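Side-chain contacts in chaperone SycD (Chlamydia pneumoniae, PDB 4NRH), which probably acts as a type III secretion chaperone of the LcrH/SycD family and binds the gatekeeper CopN in a complex linked to translocator secretion: residues M7-L10 with N11-L14; D47-Q50 with K51-I55; K62-K65 with E66-A70; F83-L86 with V87-P91. One frame throughout, in Å; residues are numbered along the deposited sequence.

Contact 1: residues M7-L10 with N11-L14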
loop_
_atom_site.group_PDB
_atom_site.type_symbol
_atom_site.label_atom_id
_atom_site.label_comp_id
_atom_site.label_asym_id
_atom_site.label_seq_id
_atom_site.Cartn_x
_atom_site.Cartn_y
_atom_site.Cartn_z
ATOM N N MET D 7 -1.278 -15.721 -17.144
ATOM C CA MET D 7 -1.015 -14.502 -16.388
ATOM C C MET D 7 -0.143 -13.529 -17.174
ATOM O O MET D 7 0.902 -13.903 -17.705
ATOM C CB MET D 7 -0.349 -14.832 -15.049
ATOM C CG MET D 7 0.239 -13.622 -14.336
ATOM S SD MET D 7 0.992 -14.014 -12.743
ATOM C CE MET D 7 -0.460 -14.362 -11.755
ATOM N N SER D 8 -0.585 -12.277 -17.245
ATOM C CA SER D 8 0.163 -11.228 -17.926
ATOM C C SER D 8 1.480 -10.954 -17.207
ATOM O O SER D 8 1.581 -11.130 -15.993
ATOM C CB SER D 8 -0.669 -9.949 -18.018
ATOM O OG SER D 8 -0.526 -9.161 -16.849
ATOM N N HIS D 9 2.489 -10.531 -17.963
ATOM C CA HIS D 9 3.807 -10.260 -17.396
ATOM C C HIS D 9 3.756 -9.119 -16.384
ATOM O O HIS D 9 4.546 -9.081 -15.441
ATOM C CB HIS D 9 4.814 -9.937 -18.502
ATOM C CG HIS D 9 6.240 -10.135 -18.093
ATOM N ND1 HIS D 9 6.762 -11.372 -17.782
ATOM C CD2 HIS D 9 7.254 -9.250 -17.939
ATOM C CE1 HIS D 9 8.035 -11.242 -17.456
ATOM N NE2 HIS D 9 8.359 -9.964 -17.544
ATOM N N LEU D 10 2.831 -8.187 -16.593
ATOM C CA LEU D 10 2.644 -7.067 -15.678
ATOM C C LEU D 10 2.256 -7.569 -14.291
ATOM O O LEU D 10 2.826 -7.148 -13.285
ATOM C CB LEU D 10 1.579 -6.105 -16.203
ATOM C CG LEU D 10 1.207 -4.954 -15.263
ATOM C CD1 LEU D 10 2.438 -4.138 -14.890
ATOM C CD2 LEU D 10 0.136 -4.069 -15.880
ATOM N N ASN D 11 1.281 -8.471 -14.249
ATOM C CA ASN D 11 0.825 -9.049 -12.992
ATOM C C ASN D 11 1.922 -9.877 -12.336
ATOM O O ASN D 11 2.038 -9.909 -11.112
ATOM C CB ASN D 11 -0.418 -9.909 -13.219
ATOM C CG ASN D 11 -1.645 -9.084 -13.544
ATOM O OD1 ASN D 11 -1.881 -8.041 -12.938
ATOM N ND2 ASN D 11 -2.435 -9.547 -14.506
ATOM N N TYR D 12 2.723 -10.546 -13.159
ATOM C CA TYR D 12 3.879 -11.288 -12.669
ATOM C C TYR D 12 4.858 -10.376 -11.940
ATOM O O TYR D 12 5.351 -10.714 -10.864
ATOM C CB TYR D 12 4.589 -12.002 -13.822
ATOM C CG TYR D 12 5.986 -12.476 -13.477
ATOM C CD1 TYR D 12 6.188 -13.671 -12.800
ATOM C CD2 TYR D 12 7.102 -11.732 -13.842
ATOM C CE1 TYR D 12 7.462 -14.107 -12.484
ATOM C CE2 TYR D 12 8.379 -12.159 -13.531
ATOM C CZ TYR D 12 8.553 -13.347 -12.854
ATOM O OH TYR D 12 9.823 -13.778 -12.543
ATOM N N LEU D 13 5.130 -9.219 -12.533
ATOM C CA LEU D 13 6.065 -8.257 -11.959
ATOM C C LEU D 13 5.547 -7.677 -10.647
ATOM O O LEU D 13 6.281 -7.605 -9.663
ATOM C CB LEU D 13 6.349 -7.130 -12.954
ATOM C CG LEU D 13 7.184 -7.513 -14.177
ATOM C CD1 LEU D 13 7.263 -6.354 -15.160
ATOM C CD2 LEU D 13 8.575 -7.968 -13.759
ATOM N N LEU D 14 4.283 -7.266 -10.642
ATOM C CA LEU D 14 3.673 -6.678 -9.453
ATOM C C LEU D 14 3.655 -7.647 -8.273
ATOM O O LEU D 14 3.940 -7.259 -7.140
ATOM C CB LEU D 14 2.253 -6.203 -9.762
ATOM C CG LEU D 14 2.153 -5.061 -10.777
ATOM C CD1 LEU D 14 0.706 -4.648 -10.979
ATOM C CD2 LEU D 14 2.994 -3.874 -10.335
#
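Ser8 OG takes the backbone N-H of Asn11, with Asn11 N 3.2 Å away and the bond nearly straight (167° at the hydrogen), which makes Ser8 the N-cap of helix 9-19. A first torsion of 86° sets the hydroxyl between the serine's own backbone N and carbonyl carbon, facing the first turn. The amide end of Asn11 draws up to the same oxygen, Asn11 ND2 lying 3.0 Å from Ser8 OG, but the angle is too poor for a hydrogen bond. The carbonyl of Ser8 receives the N-H of Tyr12, the first main-chain bond of the helix.

Around this cap the apolar parts close in. Met7 swings back along the outside, its CG 3.9 Å from Asn11 CB, and two extended torsions carry its SD to the backbone N of Tyr12. His9 and Tyr12 project side by side; their planes differ by only 25°, yet the rings are slid so far that they barely overlap, and Tyr12 CD2 sits over one imidazole face, 3.8 Å from His9 CE1. Further round the ring, His9 CD2 meets Leu13 CD1 at 4.0 Å. Asp59 accepts from His9 NE2, which fixes the turn of the imidazole.

A second shell holds the helix start itself. The carboxylate of Glu66 bonds His9 N and, weakly, Leu10 N, a further cap borrowed from another helix. Leu10 and Leu13 pack on Val63 of helix 57-72, while Leu10 and Leu14 lean on Trp85, so helix 9-19 lies against both helix 57-72 and helix 76-89.

Contact 2: residues D47-Q50 with K51-I55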
loop_
_atom_site.group_PDB
_atom_site.type_symbol
_atom_site.label_atom_id
_atom_site.label_comp_id
_atom_site.label_asym_id
_atom_site.label_seq_id
_atom_site.Cartn_x
_atom_site.Cartn_y
_atom_site.Cartn_z
ATOM N N ASP D 47 16.341 7.966 -8.771
ATOM C CA ASP D 47 16.152 6.673 -9.416
ATOM C C ASP D 47 14.688 6.441 -9.759
ATOM O O ASP D 47 13.800 6.760 -8.970
ATOM C CB ASP D 47 16.664 5.540 -8.522
ATOM C CG ASP D 47 18.176 5.460 -8.491
ATOM O OD1 ASP D 47 18.825 6.139 -9.315
ATOM O OD2 ASP D 47 18.716 4.718 -7.644
ATOM N N THR D 48 14.441 5.884 -10.939
ATOM C CA THR D 48 13.095 5.470 -11.310
ATOM C C THR D 48 12.720 4.224 -10.519
ATOM O O THR D 48 13.588 3.554 -9.959
ATOM C CB THR D 48 12.981 5.176 -12.816
ATOM O OG1 THR D 48 13.817 4.062 -13.149
ATOM C CG2 THR D 48 13.401 6.390 -13.636
ATOM N N TYR D 49 11.431 3.909 -10.470
ATOM C CA TYR D 49 10.980 2.717 -9.760
ATOM C C TYR D 49 11.344 1.445 -10.520
ATOM O O TYR D 49 11.425 0.369 -9.929
ATOM C CB TYR D 49 9.477 2.789 -9.485
ATOM C CG TYR D 49 9.163 3.686 -8.308
ATOM C CD1 TYR D 49 9.613 3.366 -7.035
ATOM C CD2 TYR D 49 8.438 4.858 -8.471
ATOM C CE1 TYR D 49 9.344 4.182 -5.953
ATOM C CE2 TYR D 49 8.162 5.682 -7.394
ATOM C CZ TYR D 49 8.619 5.338 -6.137
ATOM O OH TYR D 49 8.347 6.149 -5.061
ATOM N N GLN D 50 11.550 1.567 -11.829
ATOM C CA GLN D 50 12.102 0.464 -12.606
ATOM C C GLN D 50 13.471 0.095 -12.046
ATOM O O GLN D 50 13.784 -1.079 -11.840
ATOM C CB GLN D 50 12.222 0.832 -14.085
ATOM C CG GLN D 50 13.163 -0.082 -14.852
ATOM C CD GLN D 50 13.356 0.332 -16.296
ATOM O OE1 GLN D 50 13.000 1.441 -16.691
ATOM N NE2 GLN D 50 13.926 -0.564 -17.094
ATOM N N LYS D 51 14.279 1.122 -11.803
ATOM C CA LYS D 51 15.608 0.958 -11.229
ATOM C C LYS D 51 15.532 0.377 -9.821
ATOM O O LYS D 51 16.204 -0.606 -9.506
ATOM C CB LYS D 51 16.341 2.300 -11.208
ATOM C CG LYS D 51 17.635 2.302 -10.416
ATOM C CD LYS D 51 18.715 1.505 -11.123
ATOM C CE LYS D 51 20.080 1.775 -10.513
ATOM N NZ LYS D 51 21.168 1.074 -11.249
ATOM N N ILE D 52 14.713 1.004 -8.981
ATOM C CA ILE D 52 14.534 0.589 -7.592
ATOM C C ILE D 52 14.061 -0.860 -7.462
ATOM O O ILE D 52 14.559 -1.609 -6.621
ATOM C CB ILE D 52 13.533 1.516 -6.870
ATOM C CG1 ILE D 52 14.093 2.939 -6.792
ATOM C CG2 ILE D 52 13.211 0.991 -5.478
ATOM C CD1 ILE D 52 13.061 3.985 -6.432
ATOM N N PHE D 53 13.113 -1.259 -8.305
ATOM C CA PHE D 53 12.540 -2.601 -8.224
ATOM C C PHE D 53 13.314 -3.599 -9.079
ATOM O O PHE D 53 12.901 -4.752 -9.224
ATOM C CB PHE D 53 11.069 -2.584 -8.646
ATOM C CG PHE D 53 10.171 -1.846 -7.694
ATOM C CD1 PHE D 53 10.297 -2.023 -6.326
ATOM C CD2 PHE D 53 9.204 -0.973 -8.166
ATOM C CE1 PHE D 53 9.474 -1.345 -5.446
ATOM C CE2 PHE D 53 8.378 -0.291 -7.291
ATOM C CZ PHE D 53 8.513 -0.478 -5.929
ATOM N N LYS D 54 14.431 -3.143 -9.640
ATOM C CA LYS D 54 15.319 -3.981 -10.446
ATOM C C LYS D 54 14.594 -4.642 -11.615
ATOM O O LYS D 54 14.775 -5.830 -11.879
ATOM C CB LYS D 54 15.992 -5.047 -9.575
ATOM C CG LYS D 54 16.753 -4.482 -8.386
ATOM C CD LYS D 54 17.882 -3.570 -8.841
ATOM C CE LYS D 54 18.930 -4.335 -9.632
ATOM N NZ LYS D 54 20.026 -3.444 -10.102
ATOM N N ILE D 55 13.772 -3.863 -12.310
ATOM C CA ILE D 55 13.042 -4.359 -13.468
ATOM C C ILE D 55 13.849 -4.124 -14.741
ATOM O O ILE D 55 14.281 -3.004 -15.010
ATOM C CB ILE D 55 11.664 -3.681 -13.601
ATOM C CG1 ILE D 55 10.846 -3.877 -12.324
ATOM C CG2 ILE D 55 10.914 -4.224 -14.808
ATOM C CD1 ILE D 55 9.536 -3.119 -12.319
#
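Gln50 and Ile55 are tied twice across the end of a helix little more than one turn long. Gln50 O accepts from Ile55 N at 2.8 Å, the long bond of a Schellman motif, whose inner bond runs from Lys54 N to Lys51 O and whose C-prime residue, Lys54, has the required positive phi of 56°. The second tie comes from the side chain: extended beyond CG, Gln50 brings NE2 to 3.2 Å from Ile55 O, which lies in the plane of the glutamine amide. Its other amide atom, OE1, accepts from Asn90, so both ends of the carboxamide are held and its rotation is set.

The opposite end is capped as well. Thr48 is the N-cap, its OG1 accepting from Lys51 N at 3.3 Å, and Thr48 O takes the N-H of Ile52. Helix 49-52 is thus stopped at both ends by local bonds.

One flank is apolar. The rings of Tyr49 and Phe53 stand side by side with planes 22° apart, slid so that they scarcely overlap, and Ile52 CD1 meets Tyr49 CD1 at 3.6 Å. CopN packs on this side, Arg274 of CopN against Asp47 and Ile52, Ser278 of CopN against Tyr49. Lys51 lays its aliphatic part on the carboxylate carbon of Asp47, yet Lys51 NZ remains 5.7 Å from Asp47 OD2, and no salt bridge forms.

Contact 3: residues K62-K65 with E66-A70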
loop_
_atom_site.group_PDB
_atom_site.type_symbol
_atom_site.label_atom_id
_atom_site.label_comp_id
_atom_site.label_asym_id
_atom_site.label_seq_id
_atom_site.Cartn_x
_atom_site.Cartn_y
_atom_site.Cartn_z
ATOM N N LYS D 62 7.895 -6.186 -22.657
ATOM C CA LYS D 62 6.860 -7.215 -22.670
ATOM C C LYS D 62 5.525 -6.627 -22.233
ATOM O O LYS D 62 4.486 -6.896 -22.836
ATOM C CB LYS D 62 7.228 -8.385 -21.754
ATOM C CG LYS D 62 8.406 -9.225 -22.218
ATOM C CD LYS D 62 8.700 -10.324 -21.206
ATOM C CE LYS D 62 9.870 -11.194 -21.634
ATOM N NZ LYS D 62 10.214 -12.200 -20.589
ATOM N N VAL D 63 5.570 -5.820 -21.179
ATOM C CA VAL D 63 4.381 -5.161 -20.654
ATOM C C VAL D 63 3.834 -4.150 -21.661
ATOM O O VAL D 63 2.620 -4.009 -21.816
ATOM C CB VAL D 63 4.681 -4.454 -19.314
ATOM C CG1 VAL D 63 3.456 -3.716 -18.812
ATOM C CG2 VAL D 63 5.145 -5.467 -18.276
ATOM N N TYR D 64 4.736 -3.456 -22.349
ATOM C CA TYR D 64 4.340 -2.481 -23.362
ATOM C C TYR D 64 3.537 -3.132 -24.482
ATOM O O TYR D 64 2.529 -2.586 -24.932
ATOM C CB TYR D 64 5.563 -1.773 -23.945
ATOM C CG TYR D 64 5.212 -0.735 -24.987
ATOM C CD1 TYR D 64 4.491 0.401 -24.646
ATOM C CD2 TYR D 64 5.594 -0.895 -26.314
ATOM C CE1 TYR D 64 4.164 1.353 -25.593
ATOM C CE2 TYR D 64 5.272 0.052 -27.269
ATOM C CZ TYR D 64 4.556 1.174 -26.903
ATOM O OH TYR D 64 4.231 2.120 -27.848
ATOM N N LYS D 65 3.998 -4.294 -24.937
ATOM C CA LYS D 65 3.303 -5.037 -25.981
ATOM C C LYS D 65 1.917 -5.474 -25.512
ATOM O O LYS D 65 0.963 -5.464 -26.287
ATOM C CB LYS D 65 4.127 -6.249 -26.421
ATOM C CG LYS D 65 5.344 -5.887 -27.260
ATOM C CD LYS D 65 6.151 -7.116 -27.639
ATOM C CE LYS D 65 5.319 -8.086 -28.461
ATOM N NZ LYS D 65 6.052 -9.353 -28.733
ATOM N N GLU D 66 1.817 -5.860 -24.243
ATOM C CA GLU D 66 0.536 -6.246 -23.658
ATOM C C GLU D 66 -0.461 -5.093 -23.715
ATOM O O GLU D 66 -1.629 -5.284 -24.054
ATOM C CB GLU D 66 0.719 -6.706 -22.209
ATOM C CG GLU D 66 1.562 -7.958 -22.049
ATOM C CD GLU D 66 1.613 -8.445 -20.613
ATOM O OE1 GLU D 66 1.571 -7.600 -19.695
ATOM O OE2 GLU D 66 1.699 -9.672 -20.402
ATOM N N GLY D 67 0.011 -3.897 -23.380
ATOM C CA GLY D 67 -0.816 -2.706 -23.430
ATOM C C GLY D 67 -1.123 -2.327 -24.864
ATOM O O GLY D 67 -2.223 -1.871 -25.179
ATOM N N TYR D 68 -0.137 -2.519 -25.733
ATOM C CA TYR D 68 -0.278 -2.212 -27.149
ATOM C C TYR D 68 -1.274 -3.163 -27.810
ATOM O O TYR D 68 -2.097 -2.742 -28.626
ATOM C CB TYR D 68 1.082 -2.294 -27.846
ATOM C CG TYR D 68 1.155 -1.558 -29.164
ATOM C CD1 TYR D 68 1.120 -0.170 -29.210
ATOM C CD2 TYR D 68 1.267 -2.250 -30.363
ATOM C CE1 TYR D 68 1.189 0.508 -30.414
ATOM C CE2 TYR D 68 1.338 -1.581 -31.571
ATOM C CZ TYR D 68 1.298 -0.203 -31.591
ATOM O OH TYR D 68 1.367 0.465 -32.792
ATOM N N HIS D 69 -1.186 -4.444 -27.461
ATOM C CA HIS D 69 -2.136 -5.449 -27.940
ATOM C C HIS D 69 -3.571 -5.113 -27.544
ATOM O O HIS D 69 -4.490 -5.223 -28.356
ATOM C CB HIS D 69 -1.765 -6.836 -27.409
ATOM C CG HIS D 69 -0.603 -7.464 -28.115
ATOM N ND1 HIS D 69 -0.083 -6.959 -29.288
ATOM C CD2 HIS D 69 0.136 -8.558 -27.816
ATOM C CE1 HIS D 69 0.926 -7.715 -29.681
ATOM N NE2 HIS D 69 1.080 -8.692 -28.805
ATOM N N ALA D 70 -3.752 -4.709 -26.290
ATOM C CA ALA D 70 -5.066 -4.330 -25.778
ATOM C C ALA D 70 -5.619 -3.123 -26.529
ATOM O O ALA D 70 -6.817 -3.046 -26.805
ATOM C CB ALA D 70 -4.991 -4.040 -24.287
#
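Lys65 meets His69, one turn further along helix 57-72, chiefly through its carbonyl. Lys65 O accepts from His69 N at 2.7 Å and also stands over one face of the imidazole, displaced toward the rim of the ring. A first torsion of -76°, with CG beside the backbone N of His69, folds the ring back under that oxygen. The lysine chain bends at its third torsion and passes near the ring, but Lys65 NZ is still 5.0 Å from His69 NE2.

Glu66 leans the other way, toward the preceding turn. Its CG is 3.2 Å from Lys62 O and its CB 3.3 Å from Val63 O, so the aliphatic part runs along the backbone carbonyls, and beyond CG the chain is extended. The carboxylate is carried past Val63 to the start of helix 9-19, where it accepts from the N-H of His9.

Tyr68 completes the group. In both Tyr68 and Tyr64, CG is anti to the backbone N, and the side chains lie alongside each other with ring planes 28° apart but slid, centroids 5.8 Å from each other, so that the rings barely overlap; the nearest approach is Tyr64 OH to Tyr68 CD1 at 4.1 Å. Ser99 hydrogen-bonds that hydroxyl, holding the outer end of Tyr64.

Around the turn, Val63 fits between helix 9-19, through Leu10 and Leu13, and helix 76-89, through Val82 and Leu86, while Tyr64 reaches on to helix 94-106.

Contact 4: residues F83-L86 with V87-P91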
loop_
_atom_site.group_PDB
_atom_site.type_symbol
_atom_site.label_atom_id
_atom_site.label_comp_id
_atom_site.label_asym_id
_atom_site.label_seq_id
_atom_site.Cartn_x
_atom_site.Cartn_y
_atom_site.Cartn_z
ATOM N N PHE D 83 -0.435 1.202 -19.397
ATOM C CA PHE D 83 0.490 2.290 -19.703
ATOM C C PHE D 83 0.781 3.173 -18.490
ATOM O O PHE D 83 1.891 3.681 -18.346
ATOM C CB PHE D 83 -0.041 3.138 -20.863
ATOM C CG PHE D 83 -0.098 2.401 -22.171
ATOM C CD1 PHE D 83 0.962 1.605 -22.574
ATOM C CD2 PHE D 83 -1.202 2.509 -23.001
ATOM C CE1 PHE D 83 0.918 0.921 -23.774
ATOM C CE2 PHE D 83 -1.252 1.827 -24.203
ATOM C CZ PHE D 83 -0.191 1.032 -24.589
ATOM N N ARG D 84 -0.213 3.361 -17.628
ATOM C CA ARG D 84 -0.002 4.105 -16.388
ATOM C C ARG D 84 1.030 3.417 -15.496
ATOM O O ARG D 84 1.867 4.079 -14.885
ATOM C CB ARG D 84 -1.316 4.292 -15.627
ATOM C CG ARG D 84 -2.282 5.267 -16.282
ATOM C CD ARG D 84 -3.240 5.856 -15.258
ATOM N NE ARG D 84 -4.074 6.909 -15.830
ATOM C CZ ARG D 84 -5.393 6.832 -15.962
ATOM N NH1 ARG D 84 -6.041 5.749 -15.553
ATOM N NH2 ARG D 84 -6.068 7.841 -16.496
ATOM N N TRP D 85 0.959 2.090 -15.420
ATOM C CA TRP D 85 1.943 1.313 -14.670
ATOM C C TRP D 85 3.341 1.479 -15.259
ATOM O O TRP D 85 4.320 1.635 -14.528
ATOM C CB TRP D 85 1.560 -0.170 -14.642
ATOM C CG TRP D 85 0.604 -0.527 -13.542
ATOM C CD1 TRP D 85 -0.698 -0.910 -13.679
ATOM C CD2 TRP D 85 0.880 -0.537 -12.136
ATOM N NE1 TRP D 85 -1.251 -1.158 -12.445
ATOM C CE2 TRP D 85 -0.302 -0.935 -11.480
ATOM C CE3 TRP D 85 2.012 -0.246 -11.367
ATOM C CZ2 TRP D 85 -0.386 -1.050 -10.096
ATOM C CZ3 TRP D 85 1.927 -0.362 -9.991
ATOM C CH2 TRP D 85 0.736 -0.761 -9.370
ATOM N N LEU D 86 3.425 1.434 -16.585
ATOM C CA LEU D 86 4.691 1.608 -17.288
ATOM C C LEU D 86 5.281 2.986 -17.015
ATOM O O LEU D 86 6.482 3.127 -16.784
ATOM C CB LEU D 86 4.501 1.409 -18.790
ATOM C CG LEU D 86 4.364 -0.037 -19.263
ATOM C CD1 LEU D 86 4.002 -0.068 -20.734
ATOM C CD2 LEU D 86 5.652 -0.803 -19.007
ATOM N N VAL D 87 4.421 3.998 -17.049
ATOM C CA VAL D 87 4.830 5.367 -16.776
ATOM C C VAL D 87 5.262 5.509 -15.317
ATOM O O VAL D 87 6.199 6.243 -15.001
ATOM C CB VAL D 87 3.683 6.357 -17.102
ATOM C CG1 VAL D 87 3.810 7.632 -16.291
ATOM C CG2 VAL D 87 3.651 6.659 -18.594
ATOM N N PHE D 88 4.596 4.769 -14.437
ATOM C CA PHE D 88 4.956 4.737 -13.023
ATOM C C PHE D 88 6.363 4.180 -12.824
ATOM O O PHE D 88 7.135 4.691 -12.014
ATOM C CB PHE D 88 3.936 3.910 -12.231
ATOM C CG PHE D 88 4.378 3.568 -10.834
ATOM C CD1 PHE D 88 4.183 4.463 -9.795
ATOM C CD2 PHE D 88 4.967 2.344 -10.555
ATOM C CE1 PHE D 88 4.583 4.152 -8.508
ATOM C CE2 PHE D 88 5.369 2.027 -9.271
ATOM C CZ PHE D 88 5.175 2.931 -8.246
ATOM N N PHE D 89 6.688 3.127 -13.569
ATOM C CA PHE D 89 7.990 2.479 -13.459
ATOM C C PHE D 89 9.101 3.289 -14.124
ATOM O O PHE D 89 10.192 3.425 -13.571
ATOM C CB PHE D 89 7.929 1.074 -14.059
ATOM C CG PHE D 89 7.211 0.081 -13.193
ATOM C CD1 PHE D 89 7.490 -0.002 -11.838
ATOM C CD2 PHE D 89 6.250 -0.762 -13.726
ATOM C CE1 PHE D 89 6.831 -0.910 -11.033
ATOM C CE2 PHE D 89 5.586 -1.672 -12.926
ATOM C CZ PHE D 89 5.876 -1.746 -11.578
ATOM N N ASN D 90 8.825 3.821 -15.310
ATOM C CA ASN D 90 9.801 4.637 -16.021
ATOM C C ASN D 90 9.105 5.720 -16.840
ATOM O O ASN D 90 8.733 5.490 -17.991
ATOM C CB ASN D 90 10.676 3.762 -16.926
ATOM C CG ASN D 90 11.896 4.499 -17.463
ATOM O OD1 ASN D 90 11.935 5.729 -17.501
ATOM N ND2 ASN D 90 12.900 3.738 -17.889
ATOM N N PRO D 91 8.932 6.910 -16.245
ATOM C CA PRO D 91 8.219 8.027 -16.872
ATOM C C PRO D 91 9.049 8.780 -17.909
ATOM O O PRO D 91 8.585 9.791 -18.437
ATOM C CB PRO D 91 7.898 8.938 -15.687
ATOM C CG PRO D 91 9.012 8.695 -14.733
ATOM C CD PRO D 91 9.381 7.240 -14.880
#
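Asn90 N donates to Leu86 O at 2.9 Å and 167°, and Val87 N to Phe83 O is just as short; the first of these bonds closes the last turn of helix 76-89, at the residue where the backbone leaves helical geometry. Beyond it, Asn90 OD1 accepts from the N-H of Phe92, while the other end of the amide goes to Gln50.

On the other side of the turn Trp85, Phe88 and Phe89 form an aromatic cluster. Trp85 presents its edge to the face of Phe88 in an offset edge-to-face pair, planes at 84°, with Trp85 CE3 4.0 Å from Phe88 CD2. Phe89 is turned nearly parallel to the indole instead, 30° apart but slid away, with Phe89 CZ 4.2 Å from Trp85 CE3. Positions round the helix and first torsions both contribute to the difference: CG of Phe88 is anti to its backbone N, whereas CG of Phe89 lies beside its own. Phe88 CD2 in turn hangs 3.6 Å above the plane of the Phe89 ring.

With main-chain N-H groups paired within the helix, the cluster is carbon apart from the indole N-H of Trp85, so its cohesion is probably mainly dispersion with weak ring electrostatics.

How the contacts relate
The four contacts make one N-terminal block in which contacts 1 and 4 each touch all the others; the pair that does not meet is contacts 2 and 3, nearest atoms about 7 Å apart. The centres of contacts 3 and 4 are about 12 Å apart, and the absence of a side chain on Gly67 is consistent with the close approach of Phe83, Gly67 C to Phe83 CZ 3.5 Å. Contact 1 meets contact 4 at Leu14 CD2 and Trp85 CZ3, 3.7 Å, and contact 2 at Leu13 CD1 and Ile55 CG2, 4.2 Å. Contact 2 joins contact 4 by the backbone, Gln50 N lying 2.9 Å from Phe89 O. CopN packs against contact 2 and, through Phe88, contact 4, but does not touch contacts 1 and 3.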